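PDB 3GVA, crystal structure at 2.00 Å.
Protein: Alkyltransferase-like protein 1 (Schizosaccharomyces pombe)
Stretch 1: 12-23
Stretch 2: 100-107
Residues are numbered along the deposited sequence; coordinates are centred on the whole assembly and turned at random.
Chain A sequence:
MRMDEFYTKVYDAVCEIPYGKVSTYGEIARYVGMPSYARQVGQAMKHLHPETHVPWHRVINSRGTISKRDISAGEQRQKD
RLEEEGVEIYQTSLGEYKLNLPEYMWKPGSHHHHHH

Stretch 1, residues 12-23: DAVCEIPYGKVS
Stretch 2, residues 100-107: NLPEYMWK

A single two-hydrogen-bond backbone bridge pins the end of a turn-rich loop to a C-terminal segment, and a tryptophan laid against that loop supplies the largest single share of the packing. Stretch 1 begins helical and contains a type I turn, Val14 to Ile17, then makes a type II turn, Pro18 to Lys21, closed by Lys21 N to Pro18 O at 2.9 Å. Gly20 sits at phi/psi 79/2, where a CB would jam against the preceding carbonyl, so the turn calls for glycine.

Beyond it the chain extends, Lys21 at -119/168 and Val22 at -140/169. Val22 bonds outward through both backbone polar atoms: its N donates to Tyr104 O (3.0 Å, 154°), and its O accepts from Trp106 N (2.8 Å, 151°). These bracket Met105 in the parallel pattern; it pairs with Val22 at a CA-CA distance of 5.1 Å while its CB points away. Lys21 CA also approaches Tyr104 O, at 3.4 Å.

In stretch 2 a weakly bonded helix, about 101-104, precedes the bridge; Met105 N to Leu101 O is 2.7 Å. Met105 (-51/129) and Trp106 (-74/141) are then extended. Val22, chi1 m, places CG2 3.8 Å from Leu101 CD1 and 4.1 Å from Tyr104 CB. Tyr104, chi1 m and chi2 90°, meets Gly20 O at its ring edge, Tyr104 CD2 to Gly20 O 3.6 Å.

Trp106, chi1 t and chi2 43°, offers one indole face to the first turn and the proline after it. Pro18 CD stands 3.4 Å from the centroid of the Trp106 five-membered ring, 21° off the normal; Ile17 CA lies 4.3 Å from that of the Trp106 six-membered ring, 13° off. Glu16 O covers the same face, 3.8 Å from Trp106 CZ2. Ser23 OG lies at the ring edge, 4.4 Å from Trp106 CE3. One water joins Ser23 OG (2.9 Å) to Trp106 O (2.8 Å), donating to the carbonyl and extending the polar link past the bridge.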

# COMPACT_ATOMS: atom_id res chain seq x y z
N ASP A 12 7.90 -3.76 9.10
CA ASP A 12 8.04 -2.84 10.22
C ASP A 12 7.69 -1.44 9.74
O ASP A 12 7.01 -0.69 10.43
CB ASP A 12 9.48 -2.80 10.75
CG ASP A 12 9.82 -3.98 11.61
OD1 ASP A 12 8.95 -4.41 12.39
OD2 ASP A 12 10.97 -4.48 11.53
N ALA A 13 8.18 -1.10 8.56
CA ALA A 13 7.93 0.22 8.00
C ALA A 13 6.44 0.42 7.71
O ALA A 13 5.89 1.48 7.99
CB ALA A 13 8.76 0.43 6.73
N VAL A 14 5.80 -0.59 7.13
CA VAL A 14 4.38 -0.49 6.81
C VAL A 14 3.55 -0.33 8.10
O VAL A 14 2.58 0.43 8.14
CB VAL A 14 3.90 -1.73 6.01
CG1 VAL A 14 2.40 -1.64 5.76
CG2 VAL A 14 4.65 -1.82 4.68
N CYS A 15 3.94 -1.05 9.14
CA CYS A 15 3.24 -0.97 10.42
C CYS A 15 3.30 0.44 10.98
O CYS A 15 2.55 0.79 11.89
CB CYS A 15 3.86 -1.94 11.44
SG CYS A 15 3.48 -3.68 11.14
N GLU A 16 4.20 1.26 10.45
CA GLU A 16 4.31 2.64 10.91
C GLU A 16 3.43 3.64 10.16
O GLU A 16 3.25 4.76 10.64
CB GLU A 16 5.76 3.09 10.85
CG GLU A 16 6.63 2.46 11.91
CD GLU A 16 8.04 2.98 11.88
OE1 GLU A 16 8.76 2.67 10.90
OE2 GLU A 16 8.43 3.70 12.82
N ILE A 17 2.90 3.26 9.00
CA ILE A 17 2.01 4.16 8.25
C ILE A 17 0.82 4.40 9.18
O ILE A 17 0.17 3.46 9.63
CB ILE A 17 1.49 3.51 6.93
CG1 ILE A 17 2.67 3.06 6.07
CG2 ILE A 17 0.65 4.52 6.15
CD1 ILE A 17 2.25 2.28 4.83
N PRO A 18 0.52 5.67 9.48
CA PRO A 18 -0.61 5.89 10.38
C PRO A 18 -2.00 5.65 9.80
O PRO A 18 -2.22 5.64 8.58
CB PRO A 18 -0.41 7.32 10.85
CG PRO A 18 0.29 7.96 9.71
CD PRO A 18 1.28 6.92 9.28
N TYR A 19 -2.94 5.42 10.71
CA TYR A 19 -4.34 5.20 10.39
C TYR A 19 -4.79 6.33 9.47
O TYR A 19 -4.49 7.50 9.72
CB TYR A 19 -5.13 5.23 11.70
CG TYR A 19 -6.61 4.98 11.58
CD1 TYR A 19 -7.13 3.70 11.67
CD2 TYR A 19 -7.51 6.04 11.41
CE1 TYR A 19 -8.51 3.46 11.62
CE2 TYR A 19 -8.88 5.82 11.35
CZ TYR A 19 -9.37 4.53 11.46
OH TYR A 19 -10.73 4.31 11.41
N GLY A 20 -5.50 6.00 8.40
CA GLY A 20 -5.99 7.03 7.50
C GLY A 20 -4.98 7.59 6.51
O GLY A 20 -5.31 8.48 5.75
N LYS A 21 -3.75 7.07 6.53
CA LYS A 21 -2.71 7.53 5.61
C LYS A 21 -2.25 6.38 4.72
O LYS A 21 -2.58 5.23 4.98
CB LYS A 21 -1.52 8.08 6.39
CG LYS A 21 -1.83 9.33 7.20
CD LYS A 21 -2.12 10.51 6.29
CE LYS A 21 -2.46 11.76 7.09
NZ LYS A 21 -2.79 12.89 6.18
N VAL A 22 -1.50 6.69 3.66
CA VAL A 22 -1.02 5.64 2.77
C VAL A 22 0.41 5.90 2.34
O VAL A 22 0.96 6.97 2.58
CB VAL A 22 -1.90 5.52 1.48
CG1 VAL A 22 -3.37 5.28 1.87
CG2 VAL A 22 -1.78 6.77 0.61
N SER A 23 1.03 4.91 1.70
CA SER A 23 2.38 5.07 1.21
C SER A 23 2.54 4.21 -0.04
O SER A 23 1.56 3.59 -0.50
CB SER A 23 3.41 4.66 2.28
OG SER A 23 4.70 5.10 1.90
N ASN A 100 -6.89 10.54 -4.12
CA ASN A 100 -5.97 11.65 -4.29
C ASN A 100 -4.75 11.37 -3.40
O ASN A 100 -4.77 11.62 -2.20
CB ASN A 100 -6.68 12.95 -3.89
CG ASN A 100 -5.78 14.16 -3.95
OD1 ASN A 100 -4.82 14.19 -4.73
ND2 ASN A 100 -6.08 15.17 -3.14
N LEU A 101 -3.68 10.85 -4.01
CA LEU A 101 -2.47 10.48 -3.28
C LEU A 101 -1.86 11.57 -2.39
O LEU A 101 -1.64 11.35 -1.20
CB LEU A 101 -1.41 9.93 -4.24
CG LEU A 101 -0.13 9.39 -3.58
CD1 LEU A 101 -0.46 8.19 -2.70
CD2 LEU A 101 0.87 8.98 -4.65
N PRO A 102 -1.57 12.75 -2.95
CA PRO A 102 -0.98 13.82 -2.12
C PRO A 102 -1.81 14.16 -0.88
O PRO A 102 -1.27 14.59 0.14
CB PRO A 102 -0.85 14.99 -3.10
CG PRO A 102 -1.89 14.69 -4.15
CD PRO A 102 -1.75 13.21 -4.33
N GLU A 103 -3.11 13.94 -0.95
CA GLU A 103 -3.99 14.23 0.17
C GLU A 103 -3.87 13.23 1.32
O GLU A 103 -4.14 13.59 2.47
CB GLU A 103 -5.44 14.28 -0.31
CG GLU A 103 -6.47 14.43 0.80
CD GLU A 103 -7.86 14.68 0.26
OE1 GLU A 103 -8.82 14.77 1.06
OE2 GLU A 103 -7.99 14.80 -0.98
N TYR A 104 -3.48 12.00 1.03
CA TYR A 104 -3.36 10.98 2.08
C TYR A 104 -1.95 10.43 2.27
O TYR A 104 -1.70 9.64 3.19
CB TYR A 104 -4.32 9.82 1.81
CG TYR A 104 -5.77 10.23 1.75
CD1 TYR A 104 -6.36 10.62 0.55
CD2 TYR A 104 -6.55 10.23 2.90
CE1 TYR A 104 -7.71 11.01 0.50
CE2 TYR A 104 -7.89 10.61 2.87
CZ TYR A 104 -8.47 10.99 1.67
OH TYR A 104 -9.81 11.31 1.64
N MET A 105 -1.04 10.83 1.39
CA MET A 105 0.35 10.39 1.45
C MET A 105 0.94 10.59 2.85
O MET A 105 0.86 11.68 3.42
CB MET A 105 1.18 11.19 0.45
CG MET A 105 2.66 10.91 0.52
SD MET A 105 3.08 9.38 -0.30
CE MET A 105 3.56 10.02 -1.88
N TRP A 106 1.55 9.54 3.39
CA TRP A 106 2.18 9.61 4.70
C TRP A 106 3.47 10.39 4.58
O TRP A 106 4.20 10.26 3.60
CB TRP A 106 2.51 8.21 5.22
CG TRP A 106 3.31 8.20 6.50
CD1 TRP A 106 3.11 8.99 7.60
CD2 TRP A 106 4.38 7.31 6.84
NE1 TRP A 106 3.98 8.65 8.60
CE2 TRP A 106 4.77 7.62 8.16
CE3 TRP A 106 5.05 6.29 6.15
CZ2 TRP A 106 5.80 6.93 8.82
CZ3 TRP A 106 6.07 5.60 6.81
CH2 TRP A 106 6.44 5.93 8.13
N LYS A 107 3.75 11.21 5.59
CA LYS A 107 4.97 11.99 5.62
C LYS A 107 5.71 11.68 6.92
O LYS A 107 5.40 12.23 7.98
CB LYS A 107 4.66 13.48 5.51
CG LYS A 107 5.15 14.10 4.21
CD LYS A 107 4.44 15.41 3.91
CE LYS A 107 2.99 15.17 3.54
NZ LYS A 107 2.88 14.24 2.38
O HOH W 1 5.08 7.91 2.43